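Local coordinates for protein halocarboxylic acid dehalogenase DehI (Pseudomonas putida, PDB 3BJX) that probably hydrolyses the carbon-halogen bond of alpha-halocarboxylic acids, as a group I haloacid dehalogenase, at residues Phe60-Leu66 with Leu261-Leu265. Sequence-based numbering, arbitrary orientation.
Sequences FPGYLPL and LMSML
Pro61 and Gly62 face Leu265 and Met264 with both CA-CA separations at 6.9 Å, where a type II beta turn from Phe60 to Tyr63 leads into helix 63-71 and meets the loop 261-265, helical in phi/psi at 262-264, before helix 267-299. This apolar contact joins two helix starts in the all-helical DehI fold, and no hydrogen bond crosses it. Gly62, the N-cap residue, has a phi of 80°, a value that favours glycine at this turn position, and Met264 CE, of a selenomethionine, comes to 3.4 Å from Gly62 C. Within the loop, Leu265 N donates to Leu261 O at 2.9 Å.

Leu261 CD2 meets both Leu66 and Tyr63, and its CD1 lies by Tyr63 CE1. The CD2 methyl lies 3.8 Å from Leu66 CD2, the two side chains running past each other in opposite directions, and also reaches the Tyr63 ring at its edge, near the ring plane, 4.1 Å from Tyr63 CD1. The ring is directed there by a chi1 of 178°, which sets CG anti to the backbone N. The same Leu66 methyl, CD2, also lies 3.9 Å from Met264 SE, the two side chains crossing at a slant. Val256 adjoins Tyr63, Leu66 and Leu261, while Leu139 and Met143 of helix 112-143 extend the apolar surroundings of Tyr63.

At the turn, Leu265 CD2 packs 4.0 Å from Pro61 CD, and Leu270 and Leu273 of helix 267-299 also touch Leu265. The same methyl, CD2 of Leu265, sits 3.3 Å from the carbonyl oxygen O of Pro61.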
loop_
_atom_site.group_PDB
_atom_site.type_symbol
_atom_site.label_atom_id
_atom_site.label_comp_id
_atom_site.label_asym_id
_atom_site.label_seq_id
_atom_site.Cartn_x
_atom_site.Cartn_y
_atom_site.Cartn_z
ATOM N N PHE A 60 10.432 14.235 -0.540
ATOM C CA PHE A 60 10.273 14.476 0.905
ATOM C C PHE A 60 11.532 15.155 1.449
ATOM O O PHE A 60 12.624 14.603 1.339
ATOM C CB PHE A 60 10.030 13.158 1.659
ATOM C CG PHE A 60 8.683 12.526 1.389
ATOM C CD1 PHE A 60 7.590 12.797 2.216
ATOM C CD2 PHE A 60 8.506 11.662 0.319
ATOM C CE1 PHE A 60 6.335 12.232 1.962
ATOM C CE2 PHE A 60 7.257 11.090 0.057
ATOM C CZ PHE A 60 6.172 11.369 0.888
ATOM N N PRO A 61 11.399 16.355 2.043
ATOM C CA PRO A 61 12.616 17.084 2.438
ATOM C C PRO A 61 13.541 16.298 3.367
ATOM O O PRO A 61 13.109 15.804 4.403
ATOM C CB PRO A 61 12.070 18.328 3.142
ATOM C CG PRO A 61 10.712 18.523 2.529
ATOM C CD PRO A 61 10.178 17.116 2.361
ATOM N N GLY A 62 14.796 16.168 2.948
ATOM C CA GLY A 62 15.882 15.585 3.726
ATOM C C GLY A 62 15.962 14.064 3.776
ATOM O O GLY A 62 17.011 13.502 4.126
ATOM N N TYR A 63 14.859 13.398 3.448
ATOM C CA TYR A 63 14.719 11.987 3.781
ATOM C C TYR A 63 15.731 11.073 3.126
ATOM O O TYR A 63 16.487 10.392 3.820
ATOM C CB TYR A 63 13.291 11.458 3.541
ATOM C CG TYR A 63 13.176 9.985 3.858
ATOM C CD1 TYR A 63 13.424 9.502 5.159
ATOM C CD2 TYR A 63 12.849 9.065 2.863
ATOM C CE1 TYR A 63 13.345 8.137 5.460
ATOM C CE2 TYR A 63 12.777 7.701 3.145
ATOM C CZ TYR A 63 13.019 7.240 4.443
ATOM O OH TYR A 63 12.940 5.884 4.704
ATOM N N LEU A 64 15.731 11.066 1.797
ATOM C CA LEU A 64 16.431 10.033 1.009
ATOM C C LEU A 64 17.951 10.089 1.164
ATOM O O LEU A 64 18.580 9.048 1.288
ATOM C CB LEU A 64 16.007 10.068 -0.479
ATOM C CG LEU A 64 16.775 9.125 -1.432
ATOM C CD1 LEU A 64 16.332 7.659 -1.221
ATOM C CD2 LEU A 64 16.694 9.507 -2.931
ATOM N N PRO A 65 18.557 11.293 1.143
ATOM C CA PRO A 65 19.999 11.311 1.382
ATOM C C PRO A 65 20.395 10.645 2.701
ATOM O O PRO A 65 21.387 9.890 2.736
ATOM C CB PRO A 65 20.326 12.806 1.404
ATOM C CG PRO A 65 19.287 13.403 0.483
ATOM C CD PRO A 65 18.045 12.642 0.847
ATOM N N LEU A 66 19.623 10.925 3.762
ATOM C CA LEU A 66 19.860 10.353 5.076
ATOM C C LEU A 66 19.548 8.863 5.082
ATOM O O LEU A 66 20.412 8.064 5.430
ATOM C CB LEU A 66 19.044 11.080 6.146
ATOM C CG LEU A 66 19.032 10.447 7.543
ATOM C CD1 LEU A 66 20.305 10.745 8.334
ATOM C CD2 LEU A 66 17.790 10.910 8.293
ATOM N N LEU A 261 13.065 11.144 12.843
ATOM C CA LEU A 261 12.776 12.068 11.750
ATOM C C LEU A 261 11.810 13.146 12.185
ATOM O O LEU A 261 11.374 13.945 11.366
ATOM C CB LEU A 261 12.218 11.328 10.537
ATOM C CG LEU A 261 13.068 10.216 9.931
ATOM C CD1 LEU A 261 12.157 9.261 9.241
ATOM C CD2 LEU A 261 14.091 10.757 8.975
HETATM N N MSE A 262 11.485 13.156 13.481
HETATM C CA MSE A 262 10.616 14.163 14.093
HETATM C C MSE A 262 11.146 15.592 13.907
HETATM O O MSE A 262 10.383 16.495 13.571
HETATM C CB MSE A 262 10.395 13.846 15.575
HETATM C CG MSE A 262 8.973 13.390 15.957
HETATM SE SE MSE A 262 8.321 11.701 15.162
HETATM C CE MSE A 262 6.841 11.282 16.374
ATOM N N SER A 263 12.450 15.777 14.116
ATOM C CA SER A 263 13.143 17.048 13.847
ATOM C C SER A 263 13.185 17.424 12.360
ATOM O O SER A 263 13.280 18.600 12.010
ATOM C CB SER A 263 14.585 16.981 14.366
ATOM O OG SER A 263 14.664 17.277 15.752
HETATM N N MSE A 264 13.115 16.414 11.499
HETATM C CA MSE A 264 13.320 16.558 10.058
HETATM C C MSE A 264 12.058 16.829 9.224
HETATM O O MSE A 264 12.076 17.671 8.325
HETATM C CB MSE A 264 14.011 15.304 9.525
HETATM C CG MSE A 264 15.476 15.464 9.187
HETATM SE SE MSE A 264 15.949 14.284 7.679
HETATM C CE MSE A 264 14.249 14.397 6.709
ATOM N N LEU A 265 10.986 16.094 9.509
ATOM C CA LEU A 265 9.777 16.099 8.677
ATOM C C LEU A 265 8.563 16.460 9.507
ATOM O O LEU A 265 8.558 16.227 10.713
ATOM C CB LEU A 265 9.561 14.727 8.033
ATOM C CG LEU A 265 10.587 14.232 7.008
ATOM C CD1 LEU A 265 10.649 12.720 7.022
ATOM C CD2 LEU A 265 10.281 14.746 5.615
#